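Local coordinates for stage II sporulation E family protein (Thermanaerovibrio acidaminovorans, PDB 3RNR), which is of unknown function but, as a PP2C-family protein of the SpoIIE type, is probably a metal-dependent serine/threonine protein phosphatase, at residues B[12-16]-B[159-163]; B[88-92]-B[142-146]. All coordinates share one frame. Numbering follows the deposited sequence.

Interaction 1: B[12-16]-B[159-163]; sequences YCVVV and GVLVV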
loop_
_atom_site.group_PDB
_atom_site.type_symbol
_atom_site.label_atom_id
_atom_site.label_comp_id
_atom_site.label_asym_id
_atom_site.label_seq_id
_atom_site.Cartn_x
_atom_site.Cartn_y
_atom_site.Cartn_z
ATOM N N TYR B 12 7.822 0.567 -2.936
ATOM C CA TYR B 12 7.626 1.919 -2.411
ATOM C C TYR B 12 6.974 1.893 -1.048
ATOM O O TYR B 12 6.376 0.888 -0.653
ATOM C CB TYR B 12 6.761 2.744 -3.372
ATOM C CG TYR B 12 5.367 2.180 -3.560
ATOM C CD1 TYR B 12 4.358 2.427 -2.628
ATOM C CD2 TYR B 12 5.065 1.385 -4.651
ATOM C CE1 TYR B 12 3.079 1.905 -2.804
ATOM C CE2 TYR B 12 3.799 0.865 -4.832
ATOM C CZ TYR B 12 2.818 1.118 -3.904
ATOM O OH TYR B 12 1.564 0.587 -4.095
ATOM N N CYS B 13 7.071 3.016 -0.346
ATOM C CA CYS B 13 6.426 3.173 0.952
ATOM C C CYS B 13 5.925 4.602 1.076
ATOM O O CYS B 13 6.514 5.529 0.519
ATOM C CB CYS B 13 7.401 2.864 2.088
ATOM S SG CYS B 13 8.971 3.817 2.075
ATOM N N VAL B 14 4.819 4.778 1.787
ATOM C CA VAL B 14 4.270 6.107 1.963
ATOM C C VAL B 14 3.555 6.200 3.308
ATOM O O VAL B 14 2.964 5.222 3.770
ATOM C CB VAL B 14 3.331 6.491 0.778
ATOM C CG1 VAL B 14 2.343 5.394 0.489
ATOM C CG2 VAL B 14 2.599 7.814 1.066
ATOM N N VAL B 15 3.649 7.364 3.941
ATOM C CA VAL B 15 2.816 7.691 5.082
ATOM C C VAL B 15 2.134 9.010 4.793
ATOM O O VAL B 15 2.737 9.914 4.201
ATOM C CB VAL B 15 3.632 7.802 6.405
ATOM C CG1 VAL B 15 4.165 6.421 6.828
ATOM C CG2 VAL B 15 4.794 8.825 6.263
ATOM N N VAL B 16 0.883 9.123 5.220
ATOM C CA VAL B 16 0.098 10.337 5.024
ATOM C C VAL B 16 -0.693 10.630 6.292
ATOM O O VAL B 16 -1.286 9.722 6.864
ATOM C CB VAL B 16 -0.931 10.159 3.881
ATOM C CG1 VAL B 16 -1.722 11.440 3.699
ATOM C CG2 VAL B 16 -0.234 9.797 2.560
ATOM N N GLY B 159 17.874 0.175 3.223
ATOM C CA GLY B 159 16.515 0.561 2.908
ATOM C C GLY B 159 16.149 1.967 3.319
ATOM O O GLY B 159 17.019 2.813 3.549
ATOM N N VAL B 160 14.845 2.220 3.377
ATOM C CA VAL B 160 14.339 3.540 3.701
ATOM C C VAL B 160 13.133 3.402 4.630
ATOM O O VAL B 160 12.345 2.447 4.522
ATOM C CB VAL B 160 13.963 4.312 2.411
ATOM C CG1 VAL B 160 12.922 3.528 1.596
ATOM C CG2 VAL B 160 13.468 5.737 2.740
ATOM N N LEU B 161 13.006 4.359 5.544
ATOM C CA LEU B 161 11.885 4.402 6.474
ATOM C C LEU B 161 11.235 5.778 6.406
ATOM O O LEU B 161 11.931 6.795 6.461
ATOM C CB LEU B 161 12.371 4.112 7.897
ATOM C CG LEU B 161 11.352 4.303 9.028
ATOM C CD1 LEU B 161 10.504 3.078 9.136
ATOM C CD2 LEU B 161 12.055 4.571 10.344
ATOM N N VAL B 162 9.915 5.804 6.247
ATOM C CA VAL B 162 9.162 7.045 6.332
ATOM C C VAL B 162 8.278 7.041 7.594
ATOM O O VAL B 162 7.738 6.002 7.990
ATOM C CB VAL B 162 8.350 7.340 5.047
ATOM C CG1 VAL B 162 9.299 7.576 3.845
ATOM C CG2 VAL B 162 7.379 6.201 4.733
ATOM N N VAL B 163 8.131 8.212 8.206
ATOM C CA VAL B 163 7.548 8.338 9.542
ATOM C C VAL B 163 6.577 9.505 9.607
ATOM O O VAL B 163 6.926 10.598 9.163
ATOM C CB VAL B 163 8.638 8.695 10.563
ATOM C CG1 VAL B 163 8.078 8.635 11.976
ATOM C CG2 VAL B 163 9.820 7.786 10.418
#

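Interaction 2: B[88-92]-B[142-146]; sequences WASVG and LTEIS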
loop_
_atom_site.group_PDB
_atom_site.type_symbol
_atom_site.label_atom_id
_atom_site.label_comp_id
_atom_site.label_asym_id
_atom_site.label_seq_id
_atom_site.Cartn_x
_atom_site.Cartn_y
_atom_site.Cartn_z
ATOM N N TRP B 88 13.126 9.757 -2.841
ATOM C CA TRP B 88 12.157 10.052 -1.787
ATOM C C TRP B 88 11.645 11.479 -1.914
ATOM O O TRP B 88 12.245 12.315 -2.611
ATOM C CB TRP B 88 12.760 9.816 -0.390
ATOM C CG TRP B 88 14.030 10.604 -0.153
ATOM C CD1 TRP B 88 15.311 10.173 -0.356
ATOM C CD2 TRP B 88 14.129 11.955 0.321
ATOM N NE1 TRP B 88 16.202 11.181 -0.050
ATOM C CE2 TRP B 88 15.501 12.287 0.357
ATOM C CE3 TRP B 88 13.185 12.927 0.693
ATOM C CZ2 TRP B 88 15.960 13.541 0.773
ATOM C CZ3 TRP B 88 13.641 14.180 1.099
ATOM C CH2 TRP B 88 15.017 14.476 1.135
ATOM N N ALA B 89 10.514 11.753 -1.271
ATOM C CA ALA B 89 9.990 13.112 -1.225
ATOM C C ALA B 89 9.114 13.277 0.006
ATOM O O ALA B 89 8.527 12.302 0.494
ATOM C CB ALA B 89 9.219 13.435 -2.496
ATOM N N SER B 90 9.024 14.500 0.518
ATOM C CA SER B 90 8.169 14.728 1.679
ATOM C C SER B 90 7.675 16.158 1.729
ATOM O O SER B 90 8.306 17.068 1.187
ATOM C CB SER B 90 8.881 14.336 2.980
ATOM O OG SER B 90 9.909 15.241 3.311
ATOM N N VAL B 91 6.520 16.346 2.352
ATOM C CA VAL B 91 5.954 17.675 2.501
ATOM C C VAL B 91 5.377 17.786 3.899
ATOM O O VAL B 91 4.542 16.959 4.308
ATOM C CB VAL B 91 4.840 17.939 1.460
ATOM C CG1 VAL B 91 4.187 19.295 1.703
ATOM C CG2 VAL B 91 5.397 17.873 0.022
ATOM N N GLY B 92 5.745 18.836 4.611
ATOM C CA GLY B 92 5.328 18.956 5.997
ATOM C C GLY B 92 6.298 18.358 6.998
ATOM O O GLY B 92 7.512 18.558 6.904
ATOM N N LEU B 142 1.879 24.889 -4.026
ATOM C CA LEU B 142 2.863 24.088 -3.308
ATOM C C LEU B 142 4.210 24.389 -3.942
ATOM O O LEU B 142 4.452 24.046 -5.095
ATOM C CB LEU B 142 2.524 22.596 -3.475
ATOM C CG LEU B 142 3.542 21.589 -2.953
ATOM C CD1 LEU B 142 3.642 21.730 -1.435
ATOM C CD2 LEU B 142 3.195 20.123 -3.355
ATOM N N THR B 143 5.041 25.146 -3.238
ATOM C CA THR B 143 6.394 25.411 -3.724
ATOM C C THR B 143 7.532 24.703 -3.012
ATOM O O THR B 143 8.645 24.650 -3.525
ATOM C CB THR B 143 6.683 26.901 -3.628
ATOM O OG1 THR B 143 6.505 27.312 -2.267
ATOM C CG2 THR B 143 5.710 27.677 -4.509
ATOM N N GLU B 144 7.250 24.097 -1.869
ATOM C CA GLU B 144 8.338 23.569 -1.051
ATOM C C GLU B 144 8.123 22.090 -0.832
ATOM O O GLU B 144 7.220 21.699 -0.095
ATOM C CB GLU B 144 8.412 24.287 0.313
ATOM C CG GLU B 144 8.702 25.793 0.223
ATOM C CD GLU B 144 9.979 26.105 -0.551
ATOM O OE1 GLU B 144 11.047 25.538 -0.214
ATOM O OE2 GLU B 144 9.912 26.915 -1.503
ATOM N N ILE B 145 8.983 21.281 -1.443
ATOM C CA ILE B 145 8.941 19.838 -1.295
ATOM C C ILE B 145 10.352 19.373 -0.993
ATOM O O ILE B 145 11.284 19.758 -1.686
ATOM C CB ILE B 145 8.483 19.159 -2.606
ATOM C CG1 ILE B 145 7.159 19.775 -3.077
ATOM C CG2 ILE B 145 8.383 17.632 -2.399
ATOM C CD1 ILE B 145 6.763 19.423 -4.504
ATOM N N SER B 146 10.529 18.585 0.058
ATOM C CA SER B 146 11.858 18.055 0.353
ATOM C C SER B 146 12.018 16.821 -0.527
ATOM O O SER B 146 11.135 15.970 -0.517
ATOM C CB SER B 146 11.946 17.704 1.848
ATOM O OG SER B 146 13.272 17.334 2.222
#

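Interaction 1: B[12-16]-B[159-163]
Two strands from different sheets lie face to face here, 12-16 in the antiparallel sheet and 159-163 in the mixed one. Their short axes run nearly parallel, 14° apart, and approach to 6.6 Å. No hydrogen bond joins them; the backbone of 12-16 pairs within its own sheet, Cys13 and Val15 with Ala77 and Ala75, Tyr12 and Val14 with Gly5 and Ala3. Tyr12 turns its ring from the interface toward helix 25-41, where it meets Val37 and Leu40. Cys13 comes next and points inward; its SG rests 4.0 Å from Val160 CG1 and 3.9 Å from Val162 CG2, spanning two residues that share one face of their strand. Val14 directs its side chain away again, but its backbone stays under the valine opposite, with Val14 C 4.1 Å from Val162 CG2. The nearest CA atoms are those of Val15 and Val162, 6.5 Å apart. Both methyl groups of Val15 pack on Val162: Val15 CG1 lies 3.8 Å from both Val162 CG2 and Val162 O, while Val15 CG2 also reaches Val163 C at 3.9 Å. Val16 leaves the interface for Ala29 and Ala32 of helix 25-41. Ala77, Val96, Ala207 and Val209 help to fill the same interior. The contact thus consists of a thiol and small branched side chains in van der Waals contact, all buried: it joins the two sheets of the PP2C-type beta sandwich by close apolar packing, without polar pairing between the segments.

Interaction 2: B[88-92]-B[142-146]
Leu142 opens the approach of the 142-146 segment to the end of strand 85-91: its CD1 lies 4.0 Å from Val91 CG1, and the same side chain also touches Gln54 of helix 46-63. Past Thr143, Glu144 sends its carboxylate away from the strand; its backbone O comes within 4.2 Å of Val91 CG2 and is hydrogen-bonded to the hydroxyl of Ser135. Ile145 lies against the strand, its CG2 3.9 Å from Val91 CG2, 3.6 Å from Ser90 O and 4.3 Å from Ala89 CB. Leu51 of helix 46-63 lies against Ile145, making these apolar groups part of the layer between sheet and helix. Ser146 brings the chain into the sheet. Ser90 N donates to Ser146 O at 2.8 Å and Ser146 N to Ser90 O at 2.9 Å, the two bonds of one antiparallel hydrogen-bonded pair, and a CA-H...O contact of 3.2 Å from Ala89 CA to Ser146 O adds to it. Both serine side chains project to the sheet face opposite Ile145, Ser90 OG lying 3.5 Å from Ser146 CB. Ser146 OG sits at the edge of the Trp88 ring, 3.4 Å from CZ3, and is hydrogen-bonded to Leu109 N. The pair starts strand 146-153, the outermost strand of the antiparallel sheet within this chain, in the helix-covered beta sandwich characteristic of PP2C phosphatases.

In the fold
From the N terminus, strand 10-18 follows strand 2-7 into the antiparallel sheet, and its 12-16 part meets 159-163 only after 142 residues, closing interaction 1. Within that long loop the chain adds helices 25-41 and 46-63 and strands 72-80 and 85-91, before interaction 2 closes a shorter loop of 49 residues between 88-92 and 142-146. The second contact is therefore contained in the first. Interaction 2 works within the antiparallel sheet, adding its last strand; interaction 1 works between sheets, joining it to the mixed one. Their centres are 14 Å apart and their nearest atoms about 5 Å, so they do not touch.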